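Local coordinates for predicted component of a thermophile-specific DNA repair system, contains a RAMP domain (Methanopyrus kandleri, PDB 4N0L), which binds RNA as the Csm3 subunit of type III-A CRISPR defence, holding the crRNA, and may act as an endonuclease, at residues A[128-136]-A[148-157]. Residues are numbered along the deposited sequence; the frame is centred on the assembly and turned at random.
Sequences IGFSDPGRL and YGRYRDPNDA
Phe130, Tyr148 and Arg152 make this a buried aromatic and arginine-carbonyl contact between a turn running into helix 133-137 and the loop that leads to helix 157-160, beside the zinc site of this RAMP protein and about 29 Å (centre to centre) from the middle of the chain. CD2 of Phe130 sits over the middle of one Tyr148 ring face, 3.5 Å above its plane; the planes meet obliquely, at 54°. Phe130 carries CG anti to its own N (chi1 -176°), which turns the ring across Tyr148, and CB of Tyr151 meets the ring at its edge. From Leu136, CD2 reaches the Tyr148 edge, 3.5 Å from CD2 of that ring, while Tyr148 OH is hydrogen-bonded to the carbonyl of Val76. Neither segment adds a strand to the antiparallel sheet of the RRM-like fold: residues 129-132 form a type I beta turn, N-cap Asp132 accepts from Arg135 N, and Ile128 borders the zinc ligands His86 and Cys88. The Phe130 carbonyl receives Arg152 NE at 2.9 Å, with a C=O...N angle of 171°, and a weak second bond from Arg152 NH2 at 3.2 Å. A bend at chi2 lets the arginine chain turn toward this oxygen, and NH1 completes a salt bridge with Asp146. The guanidinium is sandwiched, Pro133 CG over one face and Tyr148 CB over the centre of the other, and Pro133 CD lies 3.5 Å from Ala157 CB.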
loop_
_atom_site.group_PDB
_atom_site.type_symbol
_atom_site.label_atom_id
_atom_site.label_comp_id
_atom_site.label_asym_id
_atom_site.label_seq_id
_atom_site.Cartn_x
_atom_site.Cartn_y
_atom_site.Cartn_z
ATOM N N ILE A 128 19.262 4.020 0.721
ATOM C CA ILE A 128 19.991 3.937 -0.540
ATOM C C ILE A 128 21.399 4.508 -0.402
ATOM O O ILE A 128 22.260 4.270 -1.250
ATOM C CB ILE A 128 19.250 4.676 -1.673
ATOM C CG1 ILE A 128 19.059 6.148 -1.311
ATOM C CG2 ILE A 128 17.902 4.024 -1.945
ATOM C CD1 ILE A 128 18.359 6.954 -2.383
ATOM N N GLY A 129 21.631 5.254 0.675
ATOM C CA GLY A 129 22.947 5.796 0.958
ATOM C C GLY A 129 23.286 7.004 0.108
ATOM O O GLY A 129 24.438 7.192 -0.280
ATOM N N PHE A 130 22.272 7.811 -0.194
ATOM C CA PHE A 130 22.427 9.010 -1.014
ATOM C C PHE A 130 23.464 9.971 -0.430
ATOM O O PHE A 130 24.180 10.653 -1.164
ATOM C CB PHE A 130 21.078 9.720 -1.158
ATOM C CG PHE A 130 21.111 10.927 -2.057
ATOM C CD1 PHE A 130 21.175 12.204 -1.523
ATOM C CD2 PHE A 130 21.077 10.783 -3.436
ATOM C CE1 PHE A 130 21.201 13.316 -2.346
ATOM C CE2 PHE A 130 21.101 11.890 -4.265
ATOM C CZ PHE A 130 21.165 13.158 -3.719
ATOM N N SER A 131 23.538 10.019 0.896
ATOM C CA SER A 131 24.466 10.909 1.583
ATOM C C SER A 131 25.658 10.148 2.155
ATOM O O SER A 131 26.281 10.593 3.117
ATOM C CB SER A 131 23.745 11.677 2.697
ATOM O OG SER A 131 23.375 10.818 3.762
ATOM N N ASP A 132 25.965 8.996 1.564
ATOM C CA ASP A 132 27.065 8.158 2.036
ATOM C C ASP A 132 27.891 7.604 0.867
ATOM O O ASP A 132 27.750 6.434 0.507
ATOM C CB ASP A 132 26.516 7.012 2.893
ATOM C CG ASP A 132 27.596 6.292 3.683
ATOM O OD1 ASP A 132 28.796 6.536 3.438
ATOM O OD2 ASP A 132 27.237 5.464 4.546
ATOM N N PRO A 133 28.749 8.450 0.268
ATOM C CA PRO A 133 29.590 8.085 -0.883
ATOM C C PRO A 133 30.625 7.011 -0.558
ATOM O O PRO A 133 30.948 6.192 -1.420
ATOM C CB PRO A 133 30.289 9.406 -1.245
ATOM C CG PRO A 133 29.499 10.473 -0.565
ATOM C CD PRO A 133 28.983 9.841 0.686
ATOM N N GLY A 134 31.153 7.036 0.662
ATOM C CA GLY A 134 32.068 6.007 1.122
ATOM C C GLY A 134 31.460 4.624 0.991
ATOM O O GLY A 134 32.087 3.700 0.470
ATOM N N ARG A 135 30.228 4.487 1.469
ATOM C CA ARG A 135 29.489 3.237 1.360
ATOM C C ARG A 135 29.255 2.863 -0.101
ATOM O O ARG A 135 29.512 1.730 -0.509
ATOM C CB ARG A 135 28.151 3.351 2.098
ATOM C CG ARG A 135 27.295 2.093 2.092
ATOM C CD ARG A 135 26.012 2.328 2.875
ATOM N NE ARG A 135 25.044 1.246 2.714
ATOM C CZ ARG A 135 23.725 1.409 2.789
ATOM N NH1 ARG A 135 23.216 2.614 3.014
ATOM N NH2 ARG A 135 22.916 0.372 2.629
ATOM N N LEU A 136 28.793 3.837 -0.881
ATOM C CA LEU A 136 28.497 3.649 -2.300
ATOM C C LEU A 136 29.679 3.120 -3.102
ATOM O O LEU A 136 29.539 2.193 -3.901
ATOM C CB LEU A 136 28.035 4.973 -2.913
ATOM C CG LEU A 136 26.543 5.323 -2.923
ATOM C CD1 LEU A 136 25.765 4.573 -1.851
ATOM C CD2 LEU A 136 26.368 6.828 -2.786
ATOM N N TYR A 148 25.524 9.205 -7.584
ATOM C CA TYR A 148 24.802 10.425 -7.234
ATOM C C TYR A 148 25.616 11.697 -7.462
ATOM O O TYR A 148 25.259 12.765 -6.962
ATOM C CB TYR A 148 24.343 10.354 -5.778
ATOM C CG TYR A 148 23.414 9.197 -5.510
ATOM C CD1 TYR A 148 22.298 8.982 -6.310
ATOM C CD2 TYR A 148 23.655 8.312 -4.469
ATOM C CE1 TYR A 148 21.446 7.923 -6.076
ATOM C CE2 TYR A 148 22.806 7.245 -4.225
ATOM C CZ TYR A 148 21.703 7.057 -5.034
ATOM O OH TYR A 148 20.853 6.001 -4.801
ATOM N N GLY A 149 26.697 11.579 -8.227
ATOM C CA GLY A 149 27.579 12.703 -8.485
ATOM C C GLY A 149 26.866 13.877 -9.129
ATOM O O GLY A 149 27.079 15.029 -8.749
ATOM N N ARG A 150 26.013 13.584 -10.105
ATOM C CA ARG A 150 25.295 14.624 -10.835
ATOM C C ARG A 150 24.194 15.281 -10.005
ATOM O O ARG A 150 23.673 16.329 -10.382
ATOM C CB ARG A 150 24.689 14.045 -12.115
ATOM C CG ARG A 150 23.494 13.153 -11.855
ATOM C CD ARG A 150 22.990 12.490 -13.125
ATOM N NE ARG A 150 22.209 13.408 -13.950
ATOM C CZ ARG A 150 21.711 13.098 -15.142
ATOM N NH1 ARG A 150 21.913 11.892 -15.654
ATOM N NH2 ARG A 150 21.009 13.994 -15.824
ATOM N N TYR A 151 23.830 14.665 -8.886
ATOM C CA TYR A 151 22.769 15.207 -8.041
ATOM C C TYR A 151 23.324 15.962 -6.840
ATOM O O TYR A 151 22.675 16.865 -6.309
ATOM C CB TYR A 151 21.831 14.087 -7.580
ATOM C CG TYR A 151 21.269 13.282 -8.731
ATOM C CD1 TYR A 151 20.328 13.833 -9.592
ATOM C CD2 TYR A 151 21.690 11.979 -8.968
ATOM C CE1 TYR A 151 19.817 13.110 -10.651
ATOM C CE2 TYR A 151 21.182 11.245 -10.027
ATOM C CZ TYR A 151 20.248 11.817 -10.864
ATOM O OH TYR A 151 19.741 11.093 -11.919
ATOM N N ARG A 152 24.539 15.608 -6.432
ATOM C CA ARG A 152 25.158 16.233 -5.271
ATOM C C ARG A 152 26.656 15.968 -5.238
ATOM O O ARG A 152 27.124 14.921 -5.691
ATOM C CB ARG A 152 24.506 15.731 -3.974
ATOM C CG ARG A 152 24.660 14.229 -3.717
ATOM C CD ARG A 152 25.796 13.930 -2.740
ATOM N NE ARG A 152 25.955 12.499 -2.499
ATOM C CZ ARG A 152 26.714 11.698 -3.244
ATOM N NH1 ARG A 152 27.381 12.187 -4.282
ATOM N NH2 ARG A 152 26.804 10.408 -2.954
ATOM N N ASP A 153 27.400 16.929 -4.700
ATOM C CA ASP A 153 28.830 16.771 -4.494
ATOM C C ASP A 153 29.063 15.855 -3.303
ATOM O O ASP A 153 28.506 16.081 -2.231
ATOM C CB ASP A 153 29.494 18.131 -4.261
ATOM C CG ASP A 153 31.011 18.052 -4.256
ATOM O OD1 ASP A 153 31.654 18.945 -4.848
ATOM O OD2 ASP A 153 31.563 17.110 -3.648
ATOM N N PRO A 154 29.883 14.809 -3.491
ATOM C CA PRO A 154 30.228 13.878 -2.410
ATOM C C PRO A 154 30.817 14.586 -1.186
ATOM O O PRO A 154 30.761 14.046 -0.081
ATOM C CB PRO A 154 31.264 12.946 -3.060
ATOM C CG PRO A 154 31.689 13.633 -4.327
ATOM C CD PRO A 154 30.501 14.420 -4.768
ATOM N N ASN A 155 31.385 15.770 -1.387
ATOM C CA ASN A 155 31.907 16.568 -0.283
ATOM C C ASN A 155 30.789 17.220 0.530
ATOM O O ASN A 155 30.994 17.599 1.685
ATOM C CB ASN A 155 32.867 17.640 -0.805
ATOM C CG ASN A 155 34.147 17.054 -1.366
ATOM O OD1 ASN A 155 34.665 16.059 -0.858
ATOM N ND2 ASN A 155 34.670 17.675 -2.417
ATOM N N ASP A 156 29.615 17.364 -0.082
ATOM C CA ASP A 156 28.449 17.909 0.610
ATOM C C ASP A 156 27.582 16.816 1.220
ATOM O O ASP A 156 26.466 17.078 1.667
ATOM C CB ASP A 156 27.602 18.753 -0.344
ATOM C CG ASP A 156 28.280 20.042 -0.741
ATOM O OD1 ASP A 156 29.061 20.576 0.073
ATOM O OD2 ASP A 156 28.022 20.527 -1.863
ATOM N N ALA A 157 28.098 15.592 1.239
ATOM C CA ALA A 157 27.324 14.448 1.702
ATOM C C ALA A 157 27.098 14.488 3.207
ATOM O O ALA A 157 26.028 14.122 3.691
ATOM C CB ALA A 157 28.008 13.158 1.311
#